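Local atomic coordinates of flagellar hook-associated protein (Burkholderia pseudomallei, PDB entry 4UT1), a protein that probably acts as a structural component of the bacterial flagellum, at the junction between hook and filament. Residues N104-P109 with G595-Y600; A111-A116 with A148-A153. All coordinates share one frame; numbering follows the deposited sequence.

Contact 1. Residues N104-P109 with G595-Y600. With EDO (1,2-ethanediol), chain P.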
ATOM      1  N   ASN A 104      -2.409  13.195 -15.497  1.00 16.74           N
ATOM      2  CA  ASN A 104      -1.765  13.173 -16.802  1.00 15.18           C
ATOM      3  C   ASN A 104      -0.563  12.256 -16.757  1.00 19.09           C
ATOM      4  O   ASN A 104      -0.271  11.524 -17.714  1.00 18.98           O
ATOM      5  CB  ASN A 104      -1.345  14.592 -17.226  1.00 18.95           C
ATOM      6  CG  ASN A 104      -2.530  15.486 -17.532  1.00 24.59           C
ATOM      7  OD1 ASN A 104      -3.649  15.012 -17.717  1.00 30.69           O
ATOM      8  ND2 ASN A 104      -2.285  16.792 -17.600  1.00 31.22           N
ATOM      9  N   TYR A 105       0.132  12.279 -15.627  1.00 19.84           N
ATOM     10  CA  TYR A 105       1.256  11.385 -15.436  1.00 19.28           C
ATOM     11  C   TYR A 105       0.824   9.918 -15.388  1.00 19.29           C
ATOM     12  O   TYR A 105       1.399   9.086 -16.077  1.00 17.29           O
ATOM     13  CB  TYR A 105       2.011  11.710 -14.154  1.00 23.71           C
ATOM     14  CG  TYR A 105       3.037  10.650 -13.859  1.00 22.63           C
ATOM     15  CD1 TYR A 105       4.257  10.637 -14.529  1.00 26.90           C
ATOM     16  CD2 TYR A 105       2.777   9.636 -12.944  1.00 27.54           C
ATOM     17  CE1 TYR A 105       5.198   9.653 -14.277  1.00 29.59           C
ATOM     18  CE2 TYR A 105       3.713   8.645 -12.687  1.00 26.54           C
ATOM     19  CZ  TYR A 105       4.921   8.665 -13.354  1.00 23.23           C
ATOM     20  OH  TYR A 105       5.850   7.685 -13.096  1.00 27.20           O
ATOM     21  N   VAL A 106      -0.169   9.608 -14.558  1.00 16.63           N
ATOM     22  CA  VAL A 106      -0.587   8.223 -14.337  1.00 19.16           C
ATOM     23  C   VAL A 106      -1.178   7.562 -15.583  1.00 19.85           C
ATOM     24  O   VAL A 106      -0.931   6.378 -15.830  1.00 18.23           O
ATOM     25  CB  VAL A 106      -1.607   8.126 -13.191  1.00 16.35           C
ATOM     26  CG1 VAL A 106      -2.187   6.745 -13.116  1.00 21.35           C
ATOM     27  CG2 VAL A 106      -0.925   8.463 -11.873  1.00 18.30           C
ATOM     28  N   GLY A 107      -1.960   8.314 -16.359  1.00 17.48           N
ATOM     29  CA  GLY A 107      -2.511   7.785 -17.602  1.00 21.99           C
ATOM     30  C   GLY A 107      -3.667   6.814 -17.427  1.00 19.94           C
ATOM     31  O   GLY A 107      -4.448   6.927 -16.478  1.00 17.41           O
ATOM     32  N   SER A 108      -3.766   5.841 -18.337  1.00 17.44           N
ATOM     33  CA  SER A 108      -4.930   4.969 -18.426  1.00 18.48           C
ATOM     34  C   SER A 108      -4.975   3.880 -17.342  1.00 19.90           C
ATOM     35  O   SER A 108      -3.943   3.309 -16.983  1.00 20.34           O
ATOM     36  CB  SER A 108      -4.970   4.319 -19.822  1.00 19.07           C
ATOM     37  OG  SER A 108      -5.791   3.167 -19.820  1.00 19.51           O
ATOM     38  N   PRO A 109      -6.180   3.575 -16.833  1.00 16.19           N
ATOM     39  CA  PRO A 109      -6.326   2.551 -15.792  1.00 16.56           C
ATOM     40  C   PRO A 109      -6.053   1.148 -16.315  1.00 18.29           C
ATOM     41  O   PRO A 109      -5.912   0.233 -15.520  1.00 16.19           O
ATOM     42  CB  PRO A 109      -7.788   2.700 -15.353  1.00 18.94           C
ATOM     43  CG  PRO A 109      -8.469   3.306 -16.518  1.00 22.47           C
ATOM     44  CD  PRO A 109      -7.465   4.230 -17.147  1.00 17.46           C
ATOM     45  N   GLY A 595      -6.948  -5.151 -11.645  1.00 16.59           N
ATOM     46  CA  GLY A 595      -8.213  -4.583 -11.223  1.00 20.25           C
ATOM     47  C   GLY A 595      -7.984  -3.527 -10.154  1.00 20.47           C
ATOM     48  O   GLY A 595      -8.621  -2.472 -10.160  1.00 21.63           O
ATOM     49  N   ALA A 596      -7.064  -3.809  -9.239  1.00 16.59           N
ATOM     50  CA  ALA A 596      -6.719  -2.851  -8.189  1.00 17.76           C
ATOM     51  C   ALA A 596      -6.001  -1.646  -8.786  1.00 18.30           C
ATOM     52  O   ALA A 596      -6.241  -0.516  -8.381  1.00 20.80           O
ATOM     53  CB  ALA A 596      -5.864  -3.513  -7.123  1.00 16.92           C
ATOM     54  N   TYR A 597      -5.131  -1.884  -9.763  1.00 17.19           N
ATOM     55  CA  TYR A 597      -4.490  -0.780 -10.486  1.00 17.60           C
ATOM     56  C   TYR A 597      -5.507   0.157 -11.131  1.00 20.22           C
ATOM     57  O   TYR A 597      -5.333   1.380 -11.116  1.00 15.40           O
ATOM     58  CB  TYR A 597      -3.549  -1.300 -11.571  1.00 16.55           C
ATOM     59  CG  TYR A 597      -2.753  -0.202 -12.242  1.00 20.74           C
ATOM     60  CD1 TYR A 597      -1.631   0.339 -11.623  1.00 16.11           C
ATOM     61  CD2 TYR A 597      -3.131   0.310 -13.479  1.00 18.65           C
ATOM     62  CE1 TYR A 597      -0.908   1.337 -12.219  1.00 17.07           C
ATOM     63  CE2 TYR A 597      -2.398   1.317 -14.087  1.00 18.16           C
ATOM     64  CZ  TYR A 597      -1.289   1.821 -13.451  1.00 20.05           C
ATOM     65  OH  TYR A 597      -0.556   2.829 -14.031  1.00 20.06           O
ATOM     66  N   ALA A 598      -6.549  -0.414 -11.726  1.00 17.80           N
ATOM     67  CA  ALA A 598      -7.572   0.403 -12.377  1.00 17.15           C
ATOM     68  C   ALA A 598      -8.314   1.278 -11.360  1.00 16.56           C
ATOM     69  O   ALA A 598      -8.647   2.426 -11.644  1.00 17.33           O
ATOM     70  CB  ALA A 598      -8.550  -0.474 -13.143  1.00 18.31           C
ATOM     71  N   GLY A 599      -8.565   0.738 -10.174  1.00 17.69           N
ATOM     72  CA  GLY A 599      -9.200   1.511  -9.117  1.00 18.76           C
ATOM     73  C   GLY A 599      -8.319   2.659  -8.650  1.00 19.32           C
ATOM     74  O   GLY A 599      -8.798   3.764  -8.409  1.00 16.78           O
ATOM     75  N   TYR A 600      -7.023   2.393  -8.534  1.00 16.48           N
ATOM     76  CA  TYR A 600      -6.067   3.400  -8.089  1.00 18.25           C
ATOM     77  C   TYR A 600      -6.010   4.553  -9.096  1.00 16.43           C
ATOM     78  O   TYR A 600      -6.001   5.732  -8.717  1.00 16.32           O
ATOM     79  CB  TYR A 600      -4.687   2.741  -7.875  1.00 17.06           C
ATOM     80  CG  TYR A 600      -3.496   3.528  -8.363  1.00 15.55           C
ATOM     81  CD1 TYR A 600      -2.873   4.462  -7.541  1.00 15.47           C
ATOM     82  CD2 TYR A 600      -2.976   3.324  -9.635  1.00 17.92           C
ATOM     83  CE1 TYR A 600      -1.798   5.179  -7.979  1.00 15.80           C
ATOM     84  CE2 TYR A 600      -1.893   4.041 -10.085  1.00 15.25           C
ATOM     85  CZ  TYR A 600      -1.304   4.964  -9.252  1.00 16.88           C
ATOM     86  OH  TYR A 600      -0.218   5.678  -9.687  1.00 16.61           O
TER
HETATM   87  C1  EDO P1642       2.108   5.334 -14.156  1.00 25.74           C
HETATM   88  O1  EDO P1642       2.241   3.989 -14.649  1.00 30.65           O
HETATM   89  C2  EDO P1642       2.056   5.348 -12.628  1.00 26.11           C
HETATM   90  O2  EDO P1642       0.859   4.718 -12.120  1.00 23.12           O
HETATM   91  O   HOH W   1      -1.376   3.707 -16.278  1.00 20.54           O
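V106 and Y600 reach towards each other from opposite directions: V106 CG2 lies 3.6 Å from Y600 OH, while V106 CG1, anti to the backbone N (chi1 171°), comes obliquely against the ring, 4.1 Å from Y600 CE2. V106 O is 2.7 Å from the O of a water. G107 then leaves helical geometry with positive phi (75°), ending helix 80-106. The S108 side chain leaves the contact at its CB, and its OG hydrogen-bonds T110 OG1. S108 O stands 2.7 Å from the O of the same water, which also bonds Y597 OH and has more acceptors around it than protons to give. P109 closes the approach. P109 O sits in the plane of the Y597 ring, at the edge, 3.5 Å from Y597 CD2, and P109 CB packs 3.9 Å from A598 CB. A bound 1,2-ethanediol, probably from the crystallisation liquor, links the two tyrosines: its O2 hydrogen-bonds Y597 OH at 3.0 Å and Y600 OH at 2.8 Å. Y600 OH also bonds Y158 OH, tying in helix 134-193. Packing of a helix-ending turn on helix 593-630 thus joins the first and last long modelled helices, consistent with the pairing of N- and C-terminal helices in flagellar axial proteins.

Contact 2. Residues A111-A116 with A148-A153; sequences AGIATA and ASQLVA
The apolar part of this contact is carried by I113, whose CD1 reaches L151 CD2 at 3.8 Å, with I113 CG2 a little farther from the same methyl. The two side chains cross at about a right angle, and L151 touches through CD2. I113 and Q150 instead run past one another in opposite directions, bringing I113 CG1 to 3.9 Å from Q150 CB. Y597 and L307 also pack against I113, and F434 and A311 against L151.

The Q150 amide meets the start of helix 113-129 by van der Waals contact. With CG anti to the carbonyl carbon (chi1 -72°) and the chain extended beyond it, Q150 OE1 is carried to 3.3 Å from G112 C. I113 N is 3.4 Å from Q150 OE1, but the angle is too poor for a hydrogen bond, and two acceptors face each other where G112 O lies 3.5 Å from Q150 OE1. A116 points its methyl at the end of the glutamine, a methyl-to-amide contact with A116 CB 3.8 Å from Q150 NE2.

Among the backbone bonds, A116 N donates to G112 O at 3.0 Å; G112 holds the N-cap position with positive phi (56°). This is the packing of an antiparallel helical hairpin, helices 113-129 and 134-193, within the FlgK helical domain.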
ATOM      1  N   ALA A 111      -3.547   0.602 -18.755  1.00 21.78           N
ATOM      2  CA  ALA A 111      -2.245   0.649 -19.416  1.00 24.37           C
ATOM      3  C   ALA A 111      -1.120   0.768 -18.390  1.00 21.36           C
ATOM      4  O   ALA A 111      -1.322   0.507 -17.201  1.00 19.34           O
ATOM      5  CB  ALA A 111      -2.184   1.814 -20.406  1.00 25.58           C
ATOM      6  N   GLY A 112       0.058   1.172 -18.859  1.00 20.35           N
ATOM      7  CA  GLY A 112       1.184   1.417 -17.977  1.00 19.08           C
ATOM      8  C   GLY A 112       1.514   0.210 -17.120  1.00 20.23           C
ATOM      9  O   GLY A 112       1.678  -0.898 -17.624  1.00 19.13           O
ATOM     10  N   ILE A 113       1.585   0.421 -15.812  1.00 19.08           N
ATOM     11  CA  ILE A 113       1.957  -0.642 -14.894  1.00 19.66           C
ATOM     12  C   ILE A 113       1.018  -1.856 -14.986  1.00 17.92           C
ATOM     13  O   ILE A 113       1.454  -2.989 -14.827  1.00 15.09           O
ATOM     14  CB  ILE A 113       2.010  -0.105 -13.449  1.00 19.49           C
ATOM     15  CG1 ILE A 113       3.301   0.712 -13.258  1.00 18.60           C
ATOM     16  CG2 ILE A 113       1.921  -1.257 -12.448  1.00 15.70           C
ATOM     17  CD1 ILE A 113       3.244   1.759 -12.168  1.00 17.84           C
ATOM     18  N   ALA A 114      -0.264  -1.627 -15.266  1.00 17.42           N
ATOM     19  CA  ALA A 114      -1.190  -2.753 -15.423  1.00 17.40           C
ATOM     20  C   ALA A 114      -0.768  -3.626 -16.607  1.00 16.35           C
ATOM     21  O   ALA A 114      -0.816  -4.863 -16.543  1.00 18.33           O
ATOM     22  CB  ALA A 114      -2.619  -2.259 -15.608  1.00 23.03           C
ATOM     23  N   THR A 115      -0.332  -2.986 -17.681  1.00 15.06           N
ATOM     24  CA  THR A 115       0.125  -3.729 -18.847  1.00 16.90           C
ATOM     25  C   THR A 115       1.421  -4.476 -18.545  1.00 14.39           C
ATOM     26  O   THR A 115       1.581  -5.613 -18.963  1.00 14.99           O
ATOM     27  CB  THR A 115       0.335  -2.815 -20.065  1.00 18.32           C
ATOM     28  OG1 THR A 115      -0.940  -2.361 -20.533  1.00 24.20           O
ATOM     29  CG2 THR A 115       1.019  -3.584 -21.177  1.00 17.31           C
ATOM     30  N   ALA A 116       2.339  -3.832 -17.827  1.00 13.42           N
ATOM     31  CA  ALA A 116       3.603  -4.476 -17.460  1.00 14.61           C
ATOM     32  C   ALA A 116       3.344  -5.714 -16.596  1.00 14.98           C
ATOM     33  O   ALA A 116       4.019  -6.733 -16.739  1.00 14.08           O
ATOM     34  CB  ALA A 116       4.520  -3.503 -16.728  1.00 14.37           C
ATOM     35  N   ALA A 148       9.789  -3.319 -13.151  1.00 12.75           N
ATOM     36  CA  ALA A 148      10.533  -2.695 -12.054  1.00 12.39           C
ATOM     37  C   ALA A 148      10.867  -1.256 -12.407  1.00 13.18           C
ATOM     38  O   ALA A 148      10.787  -0.357 -11.569  1.00 12.04           O
ATOM     39  CB  ALA A 148      11.812  -3.474 -11.749  1.00 10.69           C
ATOM     40  N   SER A 149      11.235  -1.035 -13.660  1.00 10.49           N
ATOM     41  CA  SER A 149      11.558   0.315 -14.101  1.00 13.17           C
ATOM     42  C   SER A 149      10.393   1.256 -13.881  1.00 11.83           C
ATOM     43  O   SER A 149      10.578   2.398 -13.438  1.00 11.62           O
ATOM     44  CB  SER A 149      11.956   0.316 -15.585  1.00 13.30           C
ATOM     45  OG  SER A 149      13.258  -0.212 -15.721  1.00 17.54           O
ATOM     46  N   GLN A 150       9.193   0.787 -14.201  1.00 10.73           N
ATOM     47  CA  GLN A 150       8.014   1.640 -14.097  1.00 12.81           C
ATOM     48  C   GLN A 150       7.635   1.898 -12.646  1.00 10.84           C
ATOM     49  O   GLN A 150       7.289   3.032 -12.265  1.00 11.84           O
ATOM     50  CB  GLN A 150       6.851   1.019 -14.860  1.00 12.26           C
ATOM     51  CG  GLN A 150       7.037   1.112 -16.360  1.00 18.03           C
ATOM     52  CD  GLN A 150       6.052   0.268 -17.123  1.00 22.89           C
ATOM     53  OE1 GLN A 150       4.843   0.364 -16.924  1.00 29.39           O
ATOM     54  NE2 GLN A 150       6.564  -0.581 -17.993  1.00 26.70           N
ATOM     55  N   LEU A 151       7.703   0.854 -11.829  1.00 12.85           N
ATOM     56  CA  LEU A 151       7.389   1.002 -10.416  1.00 11.34           C
ATOM     57  C   LEU A 151       8.393   1.926  -9.716  1.00 10.63           C
ATOM     58  O   LEU A 151       8.002   2.791  -8.954  1.00 11.86           O
ATOM     59  CB  LEU A 151       7.341  -0.358  -9.728  1.00 13.56           C
ATOM     60  CG  LEU A 151       6.099  -1.192 -10.036  1.00 12.99           C
ATOM     61  CD1 LEU A 151       6.226  -2.604  -9.461  1.00 12.17           C
ATOM     62  CD2 LEU A 151       4.825  -0.504  -9.514  1.00 13.01           C
ATOM     63  N   VAL A 152       9.684   1.717  -9.946  1.00 11.63           N
ATOM     64  CA  VAL A 152      10.707   2.584  -9.376  1.00 12.18           C
ATOM     65  C   VAL A 152      10.561   4.043  -9.869  1.00 14.24           C
ATOM     66  O   VAL A 152      10.626   4.973  -9.065  1.00 12.49           O
ATOM     67  CB  VAL A 152      12.126   2.042  -9.698  1.00 14.19           C
ATOM     68  CG1 VAL A 152      13.200   3.053  -9.338  1.00 15.90           C
ATOM     69  CG2 VAL A 152      12.365   0.746  -8.976  1.00 15.34           C
ATOM     70  N   ALA A 153      10.342   4.248 -11.170  1.00 14.95           N
ATOM     71  CA  ALA A 153      10.123   5.597 -11.697  1.00 12.85           C
ATOM     72  C   ALA A 153       8.865   6.210 -11.087  1.00 15.46           C
ATOM     73  O   ALA A 153       8.839   7.398 -10.781  1.00 12.40           O
ATOM     74  CB  ALA A 153      10.032   5.588 -13.236  1.00 11.70           C
TER

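Overall arrangement
From the N-terminal side, helix 80-106 runs into the turn of contact 1, and a few residues later helix 113-129 begins in contact 2. That helix turns back through a short connection into helix 134-193, and contact 2 closes the resulting small loop of 31 residues. Contact 1 closes a far larger one: the chain runs through further helices and all the beta-sheet regions before helix 593-630 returns to the same place. Contact 2 is therefore nested inside the loop closed by contact 1. Their centres lie 11 Å apart, and Y597 bridges them, with Y597 CE1 3.5 Å from I113 CB. Together they bring four helices together, with helix 287-322 packing against both contacts.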